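Local structure of TCR alpha chain (6LIR) at residues S29-R34 with P41-S46; V45-G50 with G59-S64; P115-L120 with C131-Y136; S148-V153 with L168-A173. The protein pairs with the TCR beta chain to form the chicken alpha-beta T cell receptor, which is expected to recognise antigen presented by MHC molecules. One frame throughout, in Å; residues are numbered along the deposited sequence.

Contact 1 of 4, residues S29-R34 with P41-S46; sequences SIQWYR and PAFLVS
With CG of Tyr33 anti to its carbonyl carbon (chi1 -65°) and CG of Phe43 anti to its own backbone N (chi1 178°), two rings on paired strands are swung into a T-shaped stack. The edge of Phe43 is directed at the face of Tyr33, the planes stand at 70°, and the centroids are 5.7 Å apart. The Tyr33 ring also lies along the Phe43 backbone, CD2 reaching Phe43 N at 3.4 Å. Further along this face, Gln31 CG rests on Ser46 CB at 3.6 Å. The setting is the hairpin of strands 29-35 and 42-47 in an immunoglobulin V-set domain, on the sheet that meets the TCR beta chain: Tyr33 OH hydrogen-bonds to Leu99 N of the beta chain, Ser46 OG to Asn96 of the beta chain, and Pro98 of the beta chain packs on both aromatic side chains. A beta bulge at Leu44 shifts the register between Trp32 and Tyr33, and Trp32 bonds through both its polar backbone atoms: its N donates to Val45 O at 3.0 Å, nearly along the C=O axis, and its O accepts from Leu44 N at 2.9 Å. On the other face Trp32 and Val45 are buried in the domain, with Arg34 at the margin. The extended Arg34 chain crosses Leu44 at about a right angle, CG against Leu44 CD2 at 3.8 Å, while Arg34 NH1 makes a salt bridge to Asp81.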
loop_
_atom_site.group_PDB
_atom_site.type_symbol
_atom_site.label_atom_id
_atom_site.label_comp_id
_atom_site.label_asym_id
_atom_site.label_seq_id
_atom_site.Cartn_x
_atom_site.Cartn_y
_atom_site.Cartn_z
ATOM N N SER A 29 11.343 10.788 24.426
ATOM C CA SER A 29 11.865 10.867 23.073
ATOM C C SER A 29 10.706 10.679 22.110
ATOM O O SER A 29 9.711 10.022 22.429
ATOM C CB SER A 29 12.952 9.816 22.817
ATOM O OG SER A 29 12.393 8.517 22.752
ATOM N N ILE A 30 10.835 11.284 20.936
ATOM C CA ILE A 30 9.801 11.234 19.915
ATOM C C ILE A 30 10.440 10.754 18.624
ATOM O O ILE A 30 11.513 11.233 18.240
ATOM C CB ILE A 30 9.129 12.608 19.716
ATOM C CG1 ILE A 30 8.294 12.972 20.946
ATOM C CG2 ILE A 30 8.260 12.607 18.475
ATOM C CD1 ILE A 30 7.881 14.424 20.996
ATOM N N GLN A 31 9.773 9.825 17.950
ATOM C CA GLN A 31 10.235 9.303 16.678
ATOM C C GLN A 31 9.097 9.390 15.681
ATOM O O GLN A 31 7.919 9.365 16.049
ATOM C CB GLN A 31 10.703 7.845 16.781
ATOM C CG GLN A 31 11.921 7.636 17.656
ATOM C CD GLN A 31 11.946 6.259 18.288
ATOM O OE1 GLN A 31 12.111 6.128 19.501
ATOM N NE2 GLN A 31 11.780 5.224 17.470
ATOM N N TRP A 32 9.462 9.454 14.408
ATOM C CA TRP A 32 8.488 9.478 13.337
ATOM C C TRP A 32 8.884 8.434 12.310
ATOM O O TRP A 32 10.071 8.252 12.018
ATOM C CB TRP A 32 8.403 10.856 12.677
ATOM C CG TRP A 32 7.564 11.839 13.429
ATOM C CD1 TRP A 32 7.941 12.581 14.512
ATOM C CD2 TRP A 32 6.205 12.194 13.153
ATOM N NE1 TRP A 32 6.900 13.379 14.925
ATOM C CE2 TRP A 32 5.823 13.162 14.106
ATOM C CE3 TRP A 32 5.275 11.795 12.187
ATOM C CZ2 TRP A 32 4.553 13.736 14.124
ATOM C CZ3 TRP A 32 4.010 12.364 12.206
ATOM C CH2 TRP A 32 3.662 13.325 13.169
ATOM N N TYR A 33 7.876 7.754 11.776
ATOM C CA TYR A 33 8.051 6.720 10.773
ATOM C C TYR A 33 7.084 6.998 9.634
ATOM O O TYR A 33 6.100 7.727 9.791
ATOM C CB TYR A 33 7.782 5.316 11.345
ATOM C CG TYR A 33 8.755 4.852 12.408
ATOM C CD1 TYR A 33 8.683 5.336 13.709
ATOM C CD2 TYR A 33 9.729 3.908 12.112
ATOM C CE1 TYR A 33 9.570 4.906 14.683
ATOM C CE2 TYR A 33 10.621 3.471 13.076
ATOM C CZ TYR A 33 10.536 3.971 14.360
ATOM O OH TYR A 33 11.425 3.535 15.316
ATOM N N ARG A 34 7.370 6.410 8.479
ATOM C CA ARG A 34 6.439 6.475 7.367
ATOM C C ARG A 34 6.359 5.107 6.714
ATOM O O ARG A 34 7.364 4.399 6.588
ATOM C CB ARG A 34 6.824 7.570 6.357
ATOM C CG ARG A 34 7.922 7.232 5.377
ATOM C CD ARG A 34 8.010 8.329 4.330
ATOM N NE ARG A 34 9.213 8.222 3.513
ATOM C CZ ARG A 34 9.545 9.091 2.563
ATOM N NH1 ARG A 34 8.765 10.138 2.314
ATOM N NH2 ARG A 34 10.660 8.917 1.869
ATOM N N PRO A 41 6.641 0.250 8.161
ATOM C CA PRO A 41 7.079 1.557 8.669
ATOM C C PRO A 41 8.592 1.713 8.613
ATOM O O PRO A 41 9.344 0.796 8.950
ATOM C CB PRO A 41 6.561 1.563 10.110
ATOM C CG PRO A 41 5.369 0.665 10.068
ATOM C CD PRO A 41 5.710 -0.418 9.085
ATOM N N ALA A 42 9.039 2.877 8.148
ATOM C CA ALA A 42 10.460 3.161 8.020
ATOM C C ALA A 42 10.814 4.408 8.817
ATOM O O ALA A 42 10.110 5.422 8.749
ATOM C CB ALA A 42 10.853 3.345 6.546
ATOM N N PHE A 43 11.936 4.329 9.532
ATOM C CA PHE A 43 12.380 5.395 10.421
ATOM C C PHE A 43 12.723 6.660 9.640
ATOM O O PHE A 43 13.368 6.605 8.590
ATOM C CB PHE A 43 13.594 4.930 11.229
ATOM C CG PHE A 43 14.163 5.987 12.136
ATOM C CD1 PHE A 43 13.490 6.371 13.285
ATOM C CD2 PHE A 43 15.373 6.595 11.838
ATOM C CE1 PHE A 43 14.012 7.348 14.117
ATOM C CE2 PHE A 43 15.900 7.572 12.665
ATOM C CZ PHE A 43 15.221 7.947 13.806
ATOM N N LEU A 44 12.268 7.807 10.147
ATOM C CA LEU A 44 12.572 9.095 9.533
ATOM C C LEU A 44 13.464 9.972 10.396
ATOM O O LEU A 44 14.509 10.438 9.927
ATOM C CB LEU A 44 11.275 9.858 9.223
ATOM C CG LEU A 44 10.259 9.233 8.270
ATOM C CD1 LEU A 44 9.058 10.155 8.116
ATOM C CD2 LEU A 44 10.893 8.934 6.922
ATOM N N VAL A 45 13.088 10.210 11.653
ATOM C CA VAL A 45 13.837 11.116 12.516
ATOM C C VAL A 45 13.459 10.827 13.962
ATOM O O VAL A 45 12.375 10.313 14.250
ATOM C CB VAL A 45 13.554 12.592 12.126
ATOM C CG1 VAL A 45 12.106 12.954 12.415
ATOM C CG2 VAL A 45 14.514 13.550 12.821
ATOM N N SER A 46 14.348 11.188 14.882
ATOM C CA SER A 46 14.093 11.068 16.308
ATOM C C SER A 46 14.669 12.282 17.019
ATOM O O SER A 46 15.755 12.751 16.671
ATOM C CB SER A 46 14.710 9.794 16.889
ATOM O OG SER A 46 14.823 9.902 18.295
#

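Contact 2 of 4, residues V45-G50 with G59-S64; sequences VSAVKG and GRLSVS
Leu61 shows how one branched side chain can bridge two sheets of a sandwich. Its CB lies 4.0 Å from Val45 CG1, and CG stands anti to the backbone N (chi1 161°), which carries the branch toward strand 42-47. The tip does most of the touching: CD2 is set between Ala47 CB at 3.7 Å and Val45 CG1 at 3.9 Å, while the other methyl, CD1, packs on Trp32. Val45 can meet it because CG1 occupies the crowded position between its own backbone N and carbonyl carbon. Two residues on, Val63 touches Ala47 CB more loosely through CG2, and its CB lies 3.6 Å from Gly50 O. That carbonyl is also gripped by the backbone, since Val63 N donates to Gly50 O at 2.8 Å in an almost straight bond (171°), from above the carbonyl plane. A water extends the join, accepting from Gly50 N and probably donating to Val63 O. Gly50 has a positive phi where the chain turns between the sheets. The contact therefore sits where the V domain chain leaves strand 42-47 for strand 51-54, which neighbours strand 59-63 in the second sheet, with Trp32 and Ile30 of strand 29-35 packing against Leu61 and Val63.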
loop_
_atom_site.group_PDB
_atom_site.type_symbol
_atom_site.label_atom_id
_atom_site.label_comp_id
_atom_site.label_asym_id
_atom_site.label_seq_id
_atom_site.Cartn_x
_atom_site.Cartn_y
_atom_site.Cartn_z
ATOM N N VAL A 45 13.088 10.210 11.653
ATOM C CA VAL A 45 13.837 11.116 12.516
ATOM C C VAL A 45 13.459 10.827 13.962
ATOM O O VAL A 45 12.375 10.313 14.250
ATOM C CB VAL A 45 13.554 12.592 12.126
ATOM C CG1 VAL A 45 12.106 12.954 12.415
ATOM C CG2 VAL A 45 14.514 13.550 12.821
ATOM N N SER A 46 14.348 11.188 14.882
ATOM C CA SER A 46 14.093 11.068 16.308
ATOM C C SER A 46 14.669 12.282 17.019
ATOM O O SER A 46 15.755 12.751 16.671
ATOM C CB SER A 46 14.710 9.794 16.889
ATOM O OG SER A 46 14.823 9.902 18.295
ATOM N N ALA A 47 13.947 12.775 18.023
ATOM C CA ALA A 47 14.410 13.918 18.797
ATOM C C ALA A 47 13.900 13.810 20.227
ATOM O O ALA A 47 12.906 13.138 20.509
ATOM C CB ALA A 47 13.956 15.246 18.183
ATOM N N VAL A 48 14.605 14.487 21.132
ATOM C CA VAL A 48 14.173 14.598 22.515
ATOM C C VAL A 48 13.601 15.977 22.837
ATOM O O VAL A 48 12.777 16.091 23.753
ATOM C CB VAL A 48 15.318 14.240 23.490
ATOM C CG1 VAL A 48 15.844 12.839 23.201
ATOM C CG2 VAL A 48 16.440 15.266 23.410
ATOM N N LYS A 49 14.015 17.024 22.124
ATOM C CA LYS A 49 13.495 18.367 22.348
ATOM C C LYS A 49 13.826 19.236 21.142
ATOM O O LYS A 49 14.591 18.844 20.257
ATOM C CB LYS A 49 14.063 18.980 23.632
ATOM C CG LYS A 49 15.550 19.290 23.562
ATOM C CD LYS A 49 16.008 20.052 24.799
ATOM C CE LYS A 49 17.251 20.879 24.513
ATOM N NZ LYS A 49 17.453 21.932 25.545
ATOM N N GLY A 50 13.248 20.437 21.133
ATOM C CA GLY A 50 13.462 21.456 20.120
ATOM C C GLY A 50 13.091 20.998 18.720
ATOM O O GLY A 50 12.162 20.214 18.509
ATOM N N GLY A 59 12.647 18.310 5.498
ATOM C CA GLY A 59 11.751 19.029 6.386
ATOM C C GLY A 59 12.349 19.142 7.779
ATOM O O GLY A 59 13.567 19.107 7.949
ATOM N N ARG A 60 11.463 19.252 8.763
ATOM C CA ARG A 60 11.920 19.514 10.118
ATOM C C ARG A 60 10.869 19.038 11.107
ATOM O O ARG A 60 9.669 19.264 10.917
ATOM C CB ARG A 60 12.210 21.008 10.331
ATOM C CG ARG A 60 12.753 21.362 11.720
ATOM C CD ARG A 60 13.646 22.602 11.679
ATOM N NE ARG A 60 12.888 23.810 11.360
ATOM C CZ ARG A 60 13.410 25.033 11.281
ATOM N NH1 ARG A 60 14.705 25.222 11.492
ATOM N NH2 ARG A 60 12.633 26.069 10.985
ATOM N N LEU A 61 11.345 18.384 12.158
ATOM C CA LEU A 61 10.531 17.947 13.278
ATOM C C LEU A 61 10.689 18.951 14.411
ATOM O O LEU A 61 11.814 19.323 14.758
ATOM C CB LEU A 61 10.952 16.551 13.738
ATOM C CG LEU A 61 10.515 16.140 15.141
ATOM C CD1 LEU A 61 9.022 15.856 15.156
ATOM C CD2 LEU A 61 11.312 14.933 15.627
ATOM N N SER A 62 9.570 19.387 14.980
ATOM C CA SER A 62 9.572 20.330 16.092
ATOM C C SER A 62 8.797 19.722 17.252
ATOM O O SER A 62 7.640 19.320 17.090
ATOM C CB SER A 62 8.969 21.682 15.694
ATOM O OG SER A 62 9.792 22.381 14.768
ATOM N N VAL A 63 9.454 19.620 18.406
ATOM C CA VAL A 63 8.865 19.089 19.631
ATOM C C VAL A 63 8.428 20.250 20.514
ATOM O O VAL A 63 9.205 21.182 20.758
ATOM C CB VAL A 63 9.862 18.184 20.378
ATOM C CG1 VAL A 63 9.330 17.815 21.764
ATOM C CG2 VAL A 63 10.169 16.937 19.568
ATOM N N SER A 64 7.191 20.189 21.006
ATOM C CA SER A 64 6.664 21.240 21.867
ATOM C C SER A 64 7.494 21.373 23.138
ATOM O O SER A 64 8.146 20.426 23.587
ATOM C CB SER A 64 5.206 20.958 22.229
ATOM O OG SER A 64 4.410 20.863 21.060
HETATM O O HOH W 1 11.027 21.026 22.844
#

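Contact 3 of 4, residues P115-L120 with C131-Y136; sequences PSVYRL and CLITDY
Val117 and Ile133 lie side by side and point the same way, so that their branches mesh along one face of the strand pair. Val117 CG2 fits into the fork between Ile133 CG1, at 3.7 Å, and Ile133 CG2, at 4.0 Å. The second Val117 branch, CG1, is anti to the backbone N and rests on Cys131 SG at 3.8 Å, beside the disulfide that Cys131 forms with Cys180. These branches fill the interior side of a hairpin of strands 116-121 and 128-134 in the constant domain, with 116-121 outermost in its sheet; a disulfide linking two sheets is a characteristic feature of the immunoglobulin fold. The opposite face presents a different relief. Tyr118 crosses Thr134 at about a right angle, and Thr134 OG1 sits at the edge of the tyrosine ring, 3.8 Å from Tyr118 CE2. That hydroxyl donates to Asp135 OD2 at 2.8 Å, meeting it from above the carboxylate plane. The TCR beta chain covers this side: Tyr118 OH hydrogen-bonds to Glu133 of the beta chain, and Asp135 makes a salt bridge to Arg186 of the beta chain. Between the two faces, Leu132 N donates to Tyr118 O at 2.8 Å and 175°, whereas Ser116 N reaches Thr134 O at a longer 3.2 Å.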
loop_
_atom_site.group_PDB
_atom_site.type_symbol
_atom_site.label_atom_id
_atom_site.label_comp_id
_atom_site.label_asym_id
_atom_site.label_seq_id
_atom_site.Cartn_x
_atom_site.Cartn_y
_atom_site.Cartn_z
ATOM N N PRO A 115 -8.846 15.482 -20.345
ATOM C CA PRO A 115 -9.527 14.227 -20.012
ATOM C C PRO A 115 -9.892 13.444 -21.260
ATOM O O PRO A 115 -10.387 14.002 -22.240
ATOM C CB PRO A 115 -10.773 14.679 -19.243
ATOM C CG PRO A 115 -10.925 16.134 -19.504
ATOM C CD PRO A 115 -9.703 16.667 -20.165
ATOM N N SER A 116 -9.630 12.140 -21.215
ATOM C CA SER A 116 -10.037 11.241 -22.281
ATOM C C SER A 116 -10.561 9.960 -21.655
ATOM O O SER A 116 -10.164 9.580 -20.549
ATOM C CB SER A 116 -8.886 10.916 -23.232
ATOM O OG SER A 116 -8.319 12.096 -23.759
ATOM N N VAL A 117 -11.485 9.325 -22.358
ATOM C CA VAL A 117 -12.113 8.093 -21.914
ATOM C C VAL A 117 -11.941 7.058 -23.018
ATOM O O VAL A 117 -12.034 7.388 -24.205
ATOM C CB VAL A 117 -13.596 8.324 -21.553
ATOM C CG1 VAL A 117 -14.288 7.027 -21.289
ATOM C CG2 VAL A 117 -13.696 9.203 -20.313
ATOM N N TYR A 118 -11.687 5.807 -22.634
ATOM C CA TYR A 118 -11.446 4.754 -23.608
ATOM C C TYR A 118 -12.036 3.447 -23.108
ATOM O O TYR A 118 -12.099 3.188 -21.904
ATOM C CB TYR A 118 -9.949 4.525 -23.877
ATOM C CG TYR A 118 -9.141 5.764 -24.177
ATOM C CD1 TYR A 118 -9.123 6.316 -25.451
ATOM C CD2 TYR A 118 -8.384 6.373 -23.188
ATOM C CE1 TYR A 118 -8.376 7.446 -25.727
ATOM C CE2 TYR A 118 -7.637 7.501 -23.453
ATOM C CZ TYR A 118 -7.635 8.033 -24.722
ATOM O OH TYR A 118 -6.889 9.159 -24.984
ATOM N N ARG A 119 -12.430 2.610 -24.058
ATOM C CA ARG A 119 -12.906 1.267 -23.777
ATOM C C ARG A 119 -11.814 0.281 -24.153
ATOM O O ARG A 119 -11.187 0.408 -25.209
ATOM C CB ARG A 119 -14.176 0.948 -24.564
ATOM C CG ARG A 119 -15.459 1.256 -23.831
ATOM C CD ARG A 119 -16.414 2.019 -24.727
ATOM N NE ARG A 119 -16.772 1.266 -25.928
ATOM C CZ ARG A 119 -17.810 0.439 -26.010
ATOM N NH1 ARG A 119 -18.596 0.250 -24.956
ATOM N NH2 ARG A 119 -18.064 -0.203 -27.143
ATOM N N LEU A 120 -11.599 -0.707 -23.297
ATOM C CA LEU A 120 -10.572 -1.702 -23.534
ATOM C C LEU A 120 -11.187 -3.087 -23.497
ATOM O O LEU A 120 -12.159 -3.341 -22.779
ATOM C CB LEU A 120 -9.456 -1.629 -22.484
ATOM C CG LEU A 120 -8.912 -0.263 -22.074
ATOM C CD1 LEU A 120 -7.794 -0.436 -21.051
ATOM C CD2 LEU A 120 -8.420 0.494 -23.286
ATOM N N CYS A 131 -13.189 0.332 -18.630
ATOM C CA CYS A 131 -13.279 1.748 -18.955
ATOM C C CYS A 131 -12.096 2.484 -18.350
ATOM O O CYS A 131 -11.866 2.405 -17.142
ATOM C CB CYS A 131 -14.602 2.337 -18.469
ATOM S SG CYS A 131 -15.008 4.013 -19.029
ATOM N N LEU A 132 -11.361 3.208 -19.183
ATOM C CA LEU A 132 -10.185 3.940 -18.737
ATOM C C LEU A 132 -10.390 5.440 -18.931
ATOM O O LEU A 132 -10.596 5.903 -20.057
ATOM C CB LEU A 132 -8.957 3.457 -19.506
ATOM C CG LEU A 132 -7.630 4.168 -19.240
ATOM C CD1 LEU A 132 -7.108 3.954 -17.815
ATOM C CD2 LEU A 132 -6.576 3.761 -20.266
ATOM N N ILE A 133 -10.312 6.193 -17.835
ATOM C CA ILE A 133 -10.329 7.652 -17.858
ATOM C C ILE A 133 -8.937 8.155 -17.499
ATOM O O ILE A 133 -8.404 7.810 -16.437
ATOM C CB ILE A 133 -11.392 8.223 -16.901
ATOM C CG1 ILE A 133 -12.755 7.579 -17.163
ATOM C CG2 ILE A 133 -11.481 9.734 -17.053
ATOM C CD1 ILE A 133 -13.092 6.443 -16.209
ATOM N N THR A 134 -8.357 8.986 -18.364
ATOM C CA THR A 134 -6.976 9.418 -18.197
ATOM C C THR A 134 -6.856 10.936 -18.224
ATOM O O THR A 134 -7.758 11.648 -18.674
ATOM C CB THR A 134 -6.065 8.848 -19.296
ATOM O OG1 THR A 134 -6.307 9.542 -20.527
ATOM C CG2 THR A 134 -6.332 7.380 -19.508
ATOM N N ASP A 135 -5.690 11.405 -17.763
ATOM C CA ASP A 135 -5.236 12.791 -17.915
ATOM C C ASP A 135 -6.310 13.814 -17.546
ATOM O O ASP A 135 -6.500 14.828 -18.224
ATOM C CB ASP A 135 -4.719 13.020 -19.334
ATOM C CG ASP A 135 -3.749 11.938 -19.772
ATOM O OD1 ASP A 135 -2.657 11.844 -19.174
ATOM O OD2 ASP A 135 -4.089 11.165 -20.694
ATOM N N TYR A 136 -7.003 13.557 -16.448
ATOM C CA TYR A 136 -8.053 14.430 -15.947
ATOM C C TYR A 136 -7.588 15.134 -14.678
ATOM O O TYR A 136 -6.522 14.842 -14.126
ATOM C CB TYR A 136 -9.332 13.633 -15.666
ATOM C CG TYR A 136 -9.137 12.509 -14.669
ATOM C CD1 TYR A 136 -9.297 12.727 -13.303
ATOM C CD2 TYR A 136 -8.789 11.233 -15.093
ATOM C CE1 TYR A 136 -9.117 11.698 -12.389
ATOM C CE2 TYR A 136 -8.608 10.201 -14.189
ATOM C CZ TYR A 136 -8.774 10.437 -12.839
ATOM O OH TYR A 136 -8.593 9.408 -11.942
#

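Contact 4 of 4, residues S148-V153 with L168-A173; sequences SKTETV and LSTYWA
Close packing here belongs to the backbones, while most side chains meet only lightly. Four hydrogen bonds join strands 150-156 and 164-174 as an antiparallel hairpin of the immunoglobulin-like constant domain; Thr150 N donates to Thr170 O at 3.0 Å and Thr170 N returns a bond to Thr150 O at 2.9 Å, each nearly along its C=O axis. On the face of Glu151 and Ser169, the serine OG, anti to its carbonyl carbon, lies 3.4 Å from Glu151 CB. Both polar ends converge on Tyr136, whose OH hydrogen-bonds to Ser169 OG and Glu151 OE1. The pairing loosens toward Ser148. Lys149 CB still packs on Tyr171 CB at 3.8 Å, but its chain bends at chi2 (-79°) and leads the amine away, and a water then bridges the two segments, donating to Ser148 O at 3.0 Å and accepting from Trp172 N at 2.7 Å. Across the other face, Thr150 OG1 and Thr170 OG1 stand 3.7 Å apart, both in the crowded position between the backbone N and the carbonyl carbon. Thr150 OG1 hydrogen-bonds to Asp169 of the TCR beta chain, and both hydroxyls are weakly bonded to Arg184 of that chain, consistent with a hydroxyl-bearing patch that meets charged side chains at the subunit interface.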
loop_
_atom_site.group_PDB
_atom_site.type_symbol
_atom_site.label_atom_id
_atom_site.label_comp_id
_atom_site.label_asym_id
_atom_site.label_seq_id
_atom_site.Cartn_x
_atom_site.Cartn_y
_atom_site.Cartn_z
ATOM N N SER A 148 -18.038 1.430 -8.441
ATOM C CA SER A 148 -17.032 0.392 -8.512
ATOM C C SER A 148 -15.759 0.839 -9.218
ATOM O O SER A 148 -14.989 -0.019 -9.666
ATOM C CB SER A 148 -17.615 -0.808 -9.261
ATOM O OG SER A 148 -18.357 -0.361 -10.398
ATOM N N LYS A 149 -15.522 2.145 -9.346
ATOM C CA LYS A 149 -14.313 2.640 -9.997
ATOM C C LYS A 149 -13.203 2.846 -8.972
ATOM O O LYS A 149 -13.459 3.020 -7.778
ATOM C CB LYS A 149 -14.571 3.950 -10.751
ATOM C CG LYS A 149 -14.383 5.205 -9.909
ATOM C CD LYS A 149 -15.582 5.478 -9.006
ATOM C CE LYS A 149 -15.522 6.903 -8.487
ATOM N NZ LYS A 149 -16.460 7.117 -7.362
ATOM N N THR A 150 -11.958 2.789 -9.450
ATOM C CA THR A 150 -10.779 3.053 -8.636
ATOM C C THR A 150 -9.876 4.033 -9.373
ATOM O O THR A 150 -9.915 4.137 -10.600
ATOM C CB THR A 150 -10.010 1.766 -8.303
ATOM O OG1 THR A 150 -9.953 0.923 -9.457
ATOM C CG2 THR A 150 -10.698 1.018 -7.164
ATOM N N GLU A 151 -9.057 4.757 -8.610
ATOM C CA GLU A 151 -8.262 5.858 -9.135
ATOM C C GLU A 151 -6.817 5.710 -8.683
ATOM O O GLU A 151 -6.545 5.209 -7.591
ATOM C CB GLU A 151 -8.830 7.219 -8.672
ATOM C CG GLU A 151 -7.911 8.404 -8.906
ATOM C CD GLU A 151 -8.541 9.729 -8.514
ATOM O OE1 GLU A 151 -9.133 10.386 -9.393
ATOM O OE2 GLU A 151 -8.433 10.118 -7.330
ATOM N N THR A 152 -5.892 6.148 -9.539
ATOM C CA THR A 152 -4.475 6.147 -9.211
ATOM C C THR A 152 -3.798 7.313 -9.922
ATOM O O THR A 152 -4.397 7.991 -10.759
ATOM C CB THR A 152 -3.797 4.836 -9.620
ATOM O OG1 THR A 152 -4.714 3.750 -9.459
ATOM C CG2 THR A 152 -2.588 4.590 -8.749
ATOM N N VAL A 153 -2.535 7.542 -9.561
ATOM C CA VAL A 153 -1.656 8.492 -10.231
ATOM C C VAL A 153 -0.365 7.765 -10.564
ATOM O O VAL A 153 0.183 7.041 -9.726
ATOM C CB VAL A 153 -1.351 9.734 -9.363
ATOM C CG1 VAL A 153 -0.915 10.900 -10.236
ATOM C CG2 VAL A 153 -2.541 10.106 -8.517
ATOM N N LEU A 168 -5.421 8.292 -13.430
ATOM C CA LEU A 168 -6.116 7.243 -14.159
ATOM C C LEU A 168 -7.218 6.702 -13.269
ATOM O O LEU A 168 -6.992 6.445 -12.083
ATOM C CB LEU A 168 -5.172 6.095 -14.553
ATOM C CG LEU A 168 -3.832 6.398 -15.221
ATOM C CD1 LEU A 168 -2.964 5.144 -15.260
ATOM C CD2 LEU A 168 -4.046 6.949 -16.620
ATOM N N SER A 169 -8.400 6.534 -13.843
ATOM C CA SER A 169 -9.522 5.892 -13.181
ATOM C C SER A 169 -10.006 4.755 -14.065
ATOM O O SER A 169 -9.955 4.850 -15.293
ATOM C CB SER A 169 -10.663 6.882 -12.892
ATOM O OG SER A 169 -10.408 7.609 -11.696
ATOM N N THR A 170 -10.468 3.672 -13.443
ATOM C CA THR A 170 -10.965 2.538 -14.210
ATOM C C THR A 170 -12.172 1.923 -13.521
ATOM O O THR A 170 -12.318 1.992 -12.301
ATOM C CB THR A 170 -9.905 1.433 -14.381
ATOM O OG1 THR A 170 -9.330 1.112 -13.107
ATOM C CG2 THR A 170 -8.811 1.864 -15.343
ATOM N N TYR A 171 -13.028 1.308 -14.333
ATOM C CA TYR A 171 -14.121 0.476 -13.857
ATOM C C TYR A 171 -14.465 -0.503 -14.968
ATOM O O TYR A 171 -14.276 -0.208 -16.151
ATOM C CB TYR A 171 -15.347 1.292 -13.407
ATOM C CG TYR A 171 -16.058 2.115 -14.466
ATOM C CD1 TYR A 171 -17.036 1.550 -15.278
ATOM C CD2 TYR A 171 -15.789 3.470 -14.617
ATOM C CE1 TYR A 171 -17.701 2.304 -16.231
ATOM C CE2 TYR A 171 -16.449 4.231 -15.566
ATOM C CZ TYR A 171 -17.403 3.644 -16.371
ATOM O OH TYR A 171 -18.063 4.398 -17.317
ATOM N N TRP A 172 -14.934 -1.684 -14.575
ATOM C CA TRP A 172 -15.130 -2.785 -15.505
ATOM C C TRP A 172 -16.462 -3.461 -15.220
ATOM O O TRP A 172 -16.975 -3.412 -14.099
ATOM C CB TRP A 172 -14.001 -3.814 -15.389
ATOM C CG TRP A 172 -13.976 -4.464 -14.044
ATOM C CD1 TRP A 172 -13.350 -4.005 -12.922
ATOM C CD2 TRP A 172 -14.633 -5.678 -13.668
ATOM N NE1 TRP A 172 -13.568 -4.865 -11.873
ATOM C CE2 TRP A 172 -14.351 -5.901 -12.306
ATOM C CE3 TRP A 172 -15.426 -6.605 -14.355
ATOM C CZ2 TRP A 172 -14.833 -7.011 -11.616
ATOM C CZ3 TRP A 172 -15.904 -7.705 -13.667
ATOM C CH2 TRP A 172 -15.606 -7.900 -12.313
ATOM N N ALA A 173 -17.010 -4.104 -16.247
ATOM C CA ALA A 173 -18.291 -4.788 -16.139
ATOM C C ALA A 173 -18.438 -5.710 -17.338
ATOM O O ALA A 173 -17.696 -5.594 -18.319
ATOM C CB ALA A 173 -19.460 -3.797 -16.075
HETATM O O HOH W 2 -15.743 -1.788 -12.022
#

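Overall arrangement
The four contacts fall into two pairs, one in each immunoglobulin-like domain, and the pairs follow each other in series. Contacts 1 and 2 have centres about 10 Å apart in the variable domain; they share Val45 and Ser46, contact 2 beginning on the strand, 42-47, where contact 1 ends. Contact 1 pairs strands within one sheet and contact 2 joins that sheet to its partner. Contacts 3 and 4, about 9 Å apart between centres, lie in one constant-domain sheet, where strands 128-134 and 164-174 are neighbours; contact 3 closes before contact 4 opens. Centres of contacts 1 and 3 are about 39 Å apart, on opposite sides of the chain's centre. Contacts 1, 3 and 4 all meet beta-chain residues, so both domains take part in heterodimer pairing.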